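Local atomic coordinates of myosin-2 (Saccharomyces cerevisiae, PDB entry 6IXO), a protein that carries organelles and proteins along polarized actin cables as a class V myosin, the part present here being its globular cargo-binding tail domain. Residues S121-E126 / E139-V144; I175-I180 / Y200-I205; Y236-C241 / L283-Q288. All blocks are in the same frame, centred on the assembly; numbering follows the deposited sequence.

Interaction 1: residues S121-E126 / E139-V144; sequences SILTEE and EYVSLV
Ile122 projects from helix 97-124 into a hollow on helix 134-180 formed by Tyr140, Val141 and Val144. Its two branches share the work. The first torsion sets CG1 anti to the carbonyl carbon (chi1 -77°), and the longer branch then carries CD1 forward to the tyrosine ring. There CD1 lies 3.4 Å from CE2 of Tyr140 and also touches CZ and the OH end, an oblique approach to the outer part of the ring. The same methyl meets Val144, with Ile122 CD1 3.7 Å from Val144 CG2, and so occupies the hollow between the ring and the valine one helical turn further on. The shorter branch packs against the remaining wall, Val141: Ile122 CG2 is 3.8 Å from CG2 of Val141, the two side chains sliding past each other in opposite directions. Val141 is itself a bump, for its other methyl, CG1, stands 3.8 Å from CD2 of Leu123. These two side chains cross at about a right angle at the exposed margin, whereas Ile122 is buried. No hydrogen bond links the segments. An alanine in place of Ile122 would probably open a gap between the Tyr140 ring and Val144 and leave the ring freer to turn. The two segments run in roughly opposite directions near the turn of a helical hairpin, Ile122 and Val141 having their CA atoms 7.3 Å apart. Tyr140 also makes an edge-to-face contact with Trp66 of helix 53-67, and Val144 touches the same tryptophan. Val144 packs back on Val115 and Leu119, earlier turns of helix 97-124, while Leu143 reaches Ser74 and Glu75 of helix 71-90, so that three helices meet helix 134-180 here.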
loop_
_atom_site.group_PDB
_atom_site.type_symbol
_atom_site.label_atom_id
_atom_site.label_comp_id
_atom_site.label_asym_id
_atom_site.label_seq_id
_atom_site.Cartn_x
_atom_site.Cartn_y
_atom_site.Cartn_z
ATOM N N SER A 121 -11.475 21.738 17.266
ATOM C CA SER A 121 -11.996 21.999 18.598
ATOM C C SER A 121 -11.419 23.284 19.196
ATOM O O SER A 121 -12.111 24.027 19.917
ATOM C CB SER A 121 -11.696 20.827 19.540
ATOM O OG SER A 121 -12.059 21.189 20.876
ATOM N N ILE A 122 -10.141 23.521 18.912
ATOM C CA ILE A 122 -9.430 24.705 19.390
ATOM C C ILE A 122 -9.980 25.973 18.736
ATOM O O ILE A 122 -10.257 26.973 19.404
ATOM C CB ILE A 122 -7.910 24.566 19.109
ATOM C CG1 ILE A 122 -7.272 23.614 20.126
ATOM C CG2 ILE A 122 -7.212 25.909 19.166
ATOM C CD1 ILE A 122 -5.929 23.015 19.659
ATOM N N LEU A 123 -10.166 25.909 17.424
ATOM C CA LEU A 123 -10.617 27.069 16.659
ATOM C C LEU A 123 -12.079 27.407 16.928
ATOM O O LEU A 123 -12.501 28.568 16.820
ATOM C CB LEU A 123 -10.419 26.818 15.154
ATOM C CG LEU A 123 -8.982 26.799 14.634
ATOM C CD1 LEU A 123 -8.932 26.394 13.161
ATOM C CD2 LEU A 123 -8.325 28.159 14.844
ATOM N N THR A 124 -12.849 26.379 17.272
ATOM C CA THR A 124 -14.292 26.521 17.463
ATOM C C THR A 124 -14.706 26.823 18.899
ATOM O O THR A 124 -15.565 27.659 19.126
ATOM C CB THR A 124 -15.026 25.253 17.005
ATOM O OG1 THR A 124 -14.788 25.058 15.606
ATOM C CG2 THR A 124 -16.517 25.385 17.223
ATOM N N GLU A 125 -14.110 26.136 19.867
ATOM C CA GLU A 125 -14.581 26.213 21.254
ATOM C C GLU A 125 -13.685 27.093 22.122
ATOM O O GLU A 125 -14.172 27.897 22.920
ATOM C CB GLU A 125 -14.674 24.810 21.877
ATOM C CG GLU A 125 -15.425 23.761 21.053
ATOM C CD GLU A 125 -16.938 23.823 21.209
ATOM O OE1 GLU A 125 -17.484 24.924 21.438
ATOM O OE2 GLU A 125 -17.584 22.760 21.101
ATOM N N GLU A 126 -12.376 26.936 21.957
ATOM C CA GLU A 126 -11.395 27.589 22.821
ATOM C C GLU A 126 -11.029 28.986 22.327
ATOM O O GLU A 126 -11.876 29.719 21.814
ATOM C CB GLU A 126 -10.139 26.718 22.927
ATOM C CG GLU A 126 -10.453 25.235 22.816
ATOM C CD GLU A 126 -9.504 24.347 23.589
ATOM O OE1 GLU A 126 -8.411 24.814 23.984
ATOM O OE2 GLU A 126 -9.864 23.165 23.793
ATOM N N GLU A 139 0.293 31.155 19.476
ATOM C CA GLU A 139 1.419 30.252 19.315
ATOM C C GLU A 139 0.925 28.810 19.384
ATOM O O GLU A 139 1.456 27.913 18.721
ATOM C CB GLU A 139 2.474 30.517 20.391
ATOM N N TYR A 140 -0.102 28.594 20.201
ATOM C CA TYR A 140 -0.689 27.272 20.340
ATOM C C TYR A 140 -1.394 26.804 19.062
ATOM O O TYR A 140 -1.184 25.677 18.590
ATOM C CB TYR A 140 -1.670 27.263 21.504
ATOM C CG TYR A 140 -2.251 25.909 21.754
ATOM C CD1 TYR A 140 -1.438 24.786 21.786
ATOM C CD2 TYR A 140 -3.606 25.745 21.960
ATOM C CE1 TYR A 140 -1.966 23.531 22.016
ATOM C CE2 TYR A 140 -4.142 24.503 22.200
ATOM C CZ TYR A 140 -3.321 23.398 22.222
ATOM O OH TYR A 140 -3.854 22.155 22.454
ATOM N N VAL A 141 -2.254 27.660 18.521
ATOM C CA VAL A 141 -2.954 27.336 17.282
ATOM C C VAL A 141 -1.934 27.046 16.192
ATOM O O VAL A 141 -2.107 26.131 15.361
ATOM C CB VAL A 141 -3.882 28.495 16.855
ATOM C CG1 VAL A 141 -4.546 28.199 15.491
ATOM C CG2 VAL A 141 -4.931 28.681 17.885
ATOM N N SER A 142 -0.854 27.818 16.213
ATOM C CA SER A 142 0.210 27.715 15.220
ATOM C C SER A 142 0.948 26.378 15.344
ATOM O O SER A 142 1.271 25.730 14.348
ATOM C CB SER A 142 1.167 28.904 15.379
ATOM O OG SER A 142 2.155 28.872 14.362
ATOM N N LEU A 143 1.180 25.957 16.583
ATOM C CA LEU A 143 1.780 24.655 16.863
ATOM C C LEU A 143 0.927 23.485 16.374
ATOM O O LEU A 143 1.433 22.540 15.767
ATOM C CB LEU A 143 2.020 24.517 18.375
ATOM C CG LEU A 143 2.259 23.118 18.965
ATOM C CD1 LEU A 143 3.660 22.629 18.692
ATOM C CD2 LEU A 143 1.986 23.104 20.464
ATOM N N VAL A 144 -0.366 23.531 16.663
ATOM C CA VAL A 144 -1.228 22.416 16.298
ATOM C C VAL A 144 -1.393 22.393 14.781
ATOM O O VAL A 144 -1.486 21.327 14.167
ATOM C CB VAL A 144 -2.609 22.513 16.994
ATOM C CG1 VAL A 144 -3.527 21.349 16.565
ATOM C CG2 VAL A 144 -2.419 22.513 18.494
#

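Interaction 2: residues I175-I180 / Y200-I205; sequences INAVVI and YTMDDI
Ala177 sets its CB methyl over one face of the peptide group that joins Thr201 to Met202, almost straight above Thr201 C at 3.4 Å. A second flat group, the Asn176 carboxamide, brings OD1 to within 3.0 Å of the Tyr200 carbonyl O; both are acceptors and no hydrogen bond joins them, so which end of the amide is oxygen may deserve some doubt. That same carbonyl O receives a CA-H...O contact from Ala177 CA. The Tyr200 ring leads away from 175-180 and touches Lys173, an earlier residue of helix 134-180; its OH has a weak hydrogen bond to Lys172 NZ. The carboxylate of Asp204 takes the backbone N-H of Thr201 on the anti side of OD2, 26° out of its plane, at 2.8 Å from Thr201 N to Asp204 OD2. With a weak bond from Asp203 N to Thr201 OG1, this makes a capping box.

The C-terminal end of helix 134-180 thus meets the N-terminal start of helix 202-218. The small Ala177 lets the backbones come close, its CA being 4.1 Å from that of Thr201. Packing is tight at its methyl, where Ala177 CB is 3.4 Å from Ile205 CG1. In Met202 the bend at chi2 (-48°) places SD 3.9 Å from CG2 of Val178 and also near the carbonyl O of Ala177. Asp203 forms a salt bridge with Arg266 of helix 254-273.

No clear hydrogen bond crosses between the segments. Their union rests largely on methyl, methylene and sulphur contacts, with the CA-H...O contact beside them. The capping box takes up the Thr201 N-H and, weakly, that of Asp203, and its carboxylate is probably favoured by the partial positive charge of that helix end.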
loop_
_atom_site.group_PDB
_atom_site.type_symbol
_atom_site.label_atom_id
_atom_site.label_comp_id
_atom_site.label_asym_id
_atom_site.label_seq_id
_atom_site.Cartn_x
_atom_site.Cartn_y
_atom_site.Cartn_z
ATOM N N ILE A 175 7.462 -11.762 -11.418
ATOM C CA ILE A 175 8.010 -12.104 -12.716
ATOM C C ILE A 175 8.147 -13.608 -12.878
ATOM O O ILE A 175 7.753 -14.192 -13.898
ATOM C CB ILE A 175 9.390 -11.392 -12.922
ATOM C CG1 ILE A 175 9.142 -9.899 -13.175
ATOM C CG2 ILE A 175 10.131 -12.032 -14.079
ATOM C CD1 ILE A 175 10.456 -9.052 -13.207
ATOM N N ASN A 176 8.701 -14.260 -11.871
ATOM C CA ASN A 176 8.827 -15.708 -11.980
ATOM C C ASN A 176 7.424 -16.367 -11.967
ATOM O O ASN A 176 7.141 -17.271 -12.730
ATOM C CB ASN A 176 9.678 -16.276 -10.846
ATOM C CG ASN A 176 10.057 -17.739 -11.091
ATOM O OD1 ASN A 176 9.500 -18.663 -10.491
ATOM N ND2 ASN A 176 10.990 -17.946 -12.000
ATOM N N ALA A 177 6.558 -15.892 -11.075
ATOM C CA ALA A 177 5.231 -16.504 -10.930
ATOM C C ALA A 177 4.374 -16.359 -12.196
ATOM O O ALA A 177 3.739 -17.317 -12.645
ATOM C CB ALA A 177 4.513 -15.869 -9.733
ATOM N N VAL A 178 4.328 -15.156 -12.758
ATOM C CA VAL A 178 3.462 -14.895 -13.914
ATOM C C VAL A 178 4.081 -15.398 -15.220
ATOM O O VAL A 178 3.429 -16.073 -15.998
ATOM C CB VAL A 178 3.150 -13.391 -14.022
ATOM C CG1 VAL A 178 2.410 -13.047 -15.305
ATOM C CG2 VAL A 178 2.326 -12.916 -12.770
ATOM N N VAL A 179 5.357 -15.056 -15.437
ATOM C CA VAL A 179 5.996 -15.248 -16.747
ATOM C C VAL A 179 6.639 -16.616 -16.894
ATOM O O VAL A 179 6.564 -17.245 -17.940
ATOM C CB VAL A 179 7.048 -14.125 -16.984
ATOM C CG1 VAL A 179 7.764 -14.315 -18.312
ATOM C CG2 VAL A 179 6.344 -12.757 -16.987
ATOM N N ILE A 180 7.287 -17.080 -15.845
ATOM C CA ILE A 180 8.137 -18.262 -15.947
ATOM C C ILE A 180 7.483 -19.539 -15.394
ATOM O O ILE A 180 7.559 -20.579 -16.034
ATOM C CB ILE A 180 9.496 -18.044 -15.186
ATOM C CG1 ILE A 180 10.246 -16.837 -15.752
ATOM C CG2 ILE A 180 10.370 -19.322 -15.252
ATOM C CD1 ILE A 180 10.734 -17.049 -17.210
ATOM N N TYR A 200 8.957 -19.149 -7.179
ATOM C CA TYR A 200 7.694 -18.437 -6.859
ATOM C C TYR A 200 6.611 -18.836 -7.867
ATOM O O TYR A 200 6.870 -18.950 -9.069
ATOM C CB TYR A 200 7.864 -16.927 -6.852
ATOM C CG TYR A 200 8.846 -16.476 -5.812
ATOM C CD1 TYR A 200 8.534 -16.557 -4.468
ATOM C CD2 TYR A 200 10.111 -16.017 -6.174
ATOM C CE1 TYR A 200 9.442 -16.160 -3.501
ATOM C CE2 TYR A 200 11.026 -15.638 -5.220
ATOM C CZ TYR A 200 10.687 -15.711 -3.886
ATOM O OH TYR A 200 11.595 -15.325 -2.932
ATOM N N THR A 201 5.406 -19.080 -7.365
ATOM C CA THR A 201 4.272 -19.479 -8.214
ATOM C C THR A 201 3.123 -18.505 -8.013
ATOM O O THR A 201 3.157 -17.695 -7.091
ATOM C CB THR A 201 3.782 -20.877 -7.889
ATOM O OG1 THR A 201 3.252 -20.880 -6.565
ATOM C CG2 THR A 201 4.938 -21.903 -7.975
ATOM N N MET A 202 2.097 -18.617 -8.845
ATOM C CA MET A 202 0.902 -17.796 -8.697
ATOM C C MET A 202 0.301 -17.921 -7.317
ATOM O O MET A 202 -0.296 -16.960 -6.813
ATOM C CB MET A 202 -0.153 -18.176 -9.731
ATOM C CG MET A 202 0.162 -17.722 -11.105
ATOM S SD MET A 202 0.660 -15.996 -11.128
ATOM C CE MET A 202 -0.817 -15.087 -10.594
ATOM N N ASP A 203 0.424 -19.088 -6.690
ATOM C CA ASP A 203 -0.055 -19.183 -5.308
ATOM C C ASP A 203 0.632 -18.192 -4.381
ATOM O O ASP A 203 0.027 -17.697 -3.431
ATOM C CB ASP A 203 0.141 -20.585 -4.762
ATOM C CG ASP A 203 -0.935 -21.536 -5.245
ATOM O OD1 ASP A 203 -2.075 -21.065 -5.509
ATOM O OD2 ASP A 203 -0.633 -22.737 -5.355
ATOM N N ASP A 204 1.903 -17.918 -4.629
ATOM C CA ASP A 204 2.597 -16.984 -3.773
ATOM C C ASP A 204 2.074 -15.589 -4.019
ATOM O O ASP A 204 2.006 -14.782 -3.087
ATOM C CB ASP A 204 4.099 -17.011 -3.992
ATOM C CG ASP A 204 4.690 -18.367 -3.702
ATOM O OD1 ASP A 204 4.398 -18.929 -2.628
ATOM O OD2 ASP A 204 5.390 -18.890 -4.592
ATOM N N ILE A 205 1.738 -15.301 -5.274
ATOM C CA ILE A 205 1.219 -13.980 -5.620
ATOM C C ILE A 205 -0.175 -13.775 -5.029
ATOM O O ILE A 205 -0.507 -12.694 -4.498
ATOM C CB ILE A 205 1.155 -13.793 -7.155
ATOM C CG1 ILE A 205 2.565 -13.922 -7.747
ATOM C CG2 ILE A 205 0.582 -12.429 -7.503
ATOM C CD1 ILE A 205 3.614 -12.929 -7.099
#

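Interaction 3: residues Y236-C241 / L283-Q288; sequences YVDAIC and LQHLIQ
The Asp238 carboxylate of helix 223-247 accepts N-H groups from the first turn of helix 284-294, a helix-helix contact within the DIL domain that includes a His-carboxylate hydrogen bond; the two short axes pass 8.6 Å apart at 51°. Leu283, at the N-cap position, comes closest along the backbone, its CA 5.2 Å from that of Asp238. Gln284 turns away: its NE2 binds Thr280 O, while its OE1 accepts from NE2 of Gln288. His285 holds the carboxylate twice, through a weak bond from its backbone N and a short one from its ring, ND1 to Asp238 OD2 at 2.5 Å. ND1 meets OD2 nearly along the C-O axis; the oxygen lies close to the ring plane, and carboxylate and ring are turned 30° against each other. Leu286 N donates to the syn lone pair of Asp238 OD1, 2.9 Å away. Both carboxylate oxygens are thus engaged at a helix start whose partial positive charge would probably suit an anion. CG of Asp238 is placed for this by standing anti to its backbone N (chi1 -165°). The Leu286 side chain continues the contact as apolar packing, CD2 resting 3.8 Å from CB of Cys241.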
loop_
_atom_site.group_PDB
_atom_site.type_symbol
_atom_site.label_atom_id
_atom_site.label_comp_id
_atom_site.label_asym_id
_atom_site.label_seq_id
_atom_site.Cartn_x
_atom_site.Cartn_y
_atom_site.Cartn_z
ATOM N N TYR A 236 1.554 -2.313 -11.805
ATOM C CA TYR A 236 2.984 -2.566 -11.686
ATOM C C TYR A 236 3.318 -3.984 -12.189
ATOM O O TYR A 236 4.218 -4.175 -12.993
ATOM C CB TYR A 236 3.445 -2.433 -10.238
ATOM C CG TYR A 236 4.968 -2.427 -10.107
ATOM C CD1 TYR A 236 5.708 -1.296 -10.460
ATOM C CD2 TYR A 236 5.646 -3.527 -9.589
ATOM C CE1 TYR A 236 7.133 -1.276 -10.335
ATOM C CE2 TYR A 236 7.071 -3.512 -9.406
ATOM C CZ TYR A 236 7.787 -2.404 -9.819
ATOM O OH TYR A 236 9.143 -2.384 -9.634
ATOM N N VAL A 237 2.602 -4.972 -11.677
ATOM C CA VAL A 237 2.797 -6.359 -12.148
ATOM C C VAL A 237 2.629 -6.440 -13.676
ATOM O O VAL A 237 3.412 -7.067 -14.383
ATOM C CB VAL A 237 1.791 -7.286 -11.446
ATOM C CG1 VAL A 237 1.677 -8.629 -12.163
ATOM C CG2 VAL A 237 2.182 -7.455 -9.956
ATOM N N ASP A 238 1.590 -5.801 -14.176
ATOM C CA ASP A 238 1.326 -5.771 -15.608
ATOM C C ASP A 238 2.546 -5.254 -16.374
ATOM O O ASP A 238 2.989 -5.871 -17.341
ATOM C CB ASP A 238 0.098 -4.897 -15.866
ATOM C CG ASP A 238 -0.499 -5.075 -17.275
ATOM O OD1 ASP A 238 -0.728 -6.215 -17.702
ATOM O OD2 ASP A 238 -0.735 -4.065 -17.940
ATOM N N ALA A 239 3.087 -4.107 -15.945
ATOM C CA ALA A 239 4.186 -3.450 -16.685
ATOM C C ALA A 239 5.425 -4.319 -16.660
ATOM O O ALA A 239 5.999 -4.637 -17.726
ATOM C CB ALA A 239 4.527 -2.001 -16.048
ATOM N N ILE A 240 5.832 -4.744 -15.458
ATOM C CA ILE A 240 7.144 -5.399 -15.346
ATOM C C ILE A 240 7.074 -6.802 -15.977
ATOM O O ILE A 240 8.057 -7.256 -16.571
ATOM C CB ILE A 240 7.650 -5.529 -13.873
ATOM C CG1 ILE A 240 6.748 -6.452 -13.057
ATOM C CG2 ILE A 240 7.837 -4.119 -13.227
ATOM C CD1 ILE A 240 7.312 -6.706 -11.619
ATOM N N CYS A 241 5.926 -7.491 -15.850
ATOM C CA CYS A 241 5.833 -8.831 -16.518
ATOM C C CYS A 241 5.746 -8.711 -18.042
ATOM O O CYS A 241 6.356 -9.515 -18.782
ATOM C CB CYS A 241 4.619 -9.619 -16.004
ATOM S SG CYS A 241 4.881 -10.079 -14.258
ATOM N N LEU A 283 -4.685 -5.198 -15.854
ATOM C CA LEU A 283 -3.842 -6.325 -16.316
ATOM C C LEU A 283 -3.925 -6.479 -17.817
ATOM O O LEU A 283 -3.567 -7.532 -18.381
ATOM C CB LEU A 283 -4.257 -7.647 -15.634
ATOM C CG LEU A 283 -4.143 -7.687 -14.100
ATOM C CD1 LEU A 283 -4.956 -8.851 -13.514
ATOM C CD2 LEU A 283 -2.679 -7.787 -13.727
ATOM N N GLN A 284 -4.412 -5.442 -18.465
ATOM C CA GLN A 284 -4.768 -5.596 -19.867
ATOM C C GLN A 284 -3.580 -5.961 -20.756
ATOM O O GLN A 284 -3.762 -6.611 -21.773
ATOM C CB GLN A 284 -5.428 -4.321 -20.400
ATOM C CG GLN A 284 -6.964 -4.298 -20.328
ATOM C CD GLN A 284 -7.639 -5.622 -20.704
ATOM O OE1 GLN A 284 -7.700 -6.000 -21.878
ATOM N NE2 GLN A 284 -8.158 -6.322 -19.702
ATOM N N HIS A 285 -2.369 -5.530 -20.425
ATOM C CA HIS A 285 -1.282 -5.857 -21.343
ATOM C C HIS A 285 -0.958 -7.310 -21.279
ATOM O O HIS A 285 -0.618 -7.903 -22.307
ATOM C CB HIS A 285 -0.018 -5.031 -21.048
ATOM C CG HIS A 285 -0.244 -3.557 -21.164
ATOM N ND1 HIS A 285 -0.500 -2.748 -20.068
ATOM C CD2 HIS A 285 -0.302 -2.748 -22.249
ATOM C CE1 HIS A 285 -0.678 -1.502 -20.469
ATOM N NE2 HIS A 285 -0.560 -1.470 -21.789
ATOM N N LEU A 286 -0.982 -7.871 -20.075
ATOM C CA LEU A 286 -0.786 -9.332 -19.917
ATOM C C LEU A 286 -1.951 -10.113 -20.524
ATOM O O LEU A 286 -1.773 -11.126 -21.248
ATOM C CB LEU A 286 -0.656 -9.704 -18.435
ATOM C CG LEU A 286 0.623 -9.183 -17.800
ATOM C CD1 LEU A 286 0.594 -9.522 -16.320
ATOM C CD2 LEU A 286 1.822 -9.900 -18.511
ATOM N N ILE A 287 -3.163 -9.653 -20.249
ATOM C CA ILE A 287 -4.329 -10.386 -20.795
ATOM C C ILE A 287 -4.256 -10.383 -22.350
ATOM O O ILE A 287 -4.450 -11.416 -23.037
ATOM C CB ILE A 287 -5.650 -9.755 -20.294
ATOM C CG1 ILE A 287 -5.817 -10.039 -18.790
ATOM C CG2 ILE A 287 -6.896 -10.209 -21.163
ATOM C CD1 ILE A 287 -6.960 -9.197 -18.103
ATOM N N GLN A 288 -3.982 -9.218 -22.915
ATOM C CA GLN A 288 -3.997 -9.117 -24.379
ATOM C C GLN A 288 -2.804 -9.873 -24.986
ATOM O O GLN A 288 -2.884 -10.383 -26.091
ATOM C CB GLN A 288 -3.995 -7.648 -24.795
ATOM C CG GLN A 288 -5.375 -6.980 -24.620
ATOM C CD GLN A 288 -5.320 -5.466 -24.802
ATOM O OE1 GLN A 288 -4.514 -4.959 -25.582
ATOM N NE2 GLN A 288 -6.176 -4.733 -24.058
#

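In the fold
Interactions 1 and 2 use the same long helix, 134-180, near its beginning and at its end. Their centres are 52 Å apart, on opposite sides of the chain's centre, and their nearest atoms remain about 39 Å from each other. Interaction 3 is also remote from interaction 1, with centres 49 Å apart, but lies only 13 Å, centre to centre, from interaction 2. These two touch directly: Val178 CB packs 3.7 Å from Cys241 SG, and Val179 CG2 lies equally close to Cys241 O. Cys241 therefore faces helix 134-180 as well as helix 284-294. All three contacts belong to the helical, globular tail domain, here without cargo.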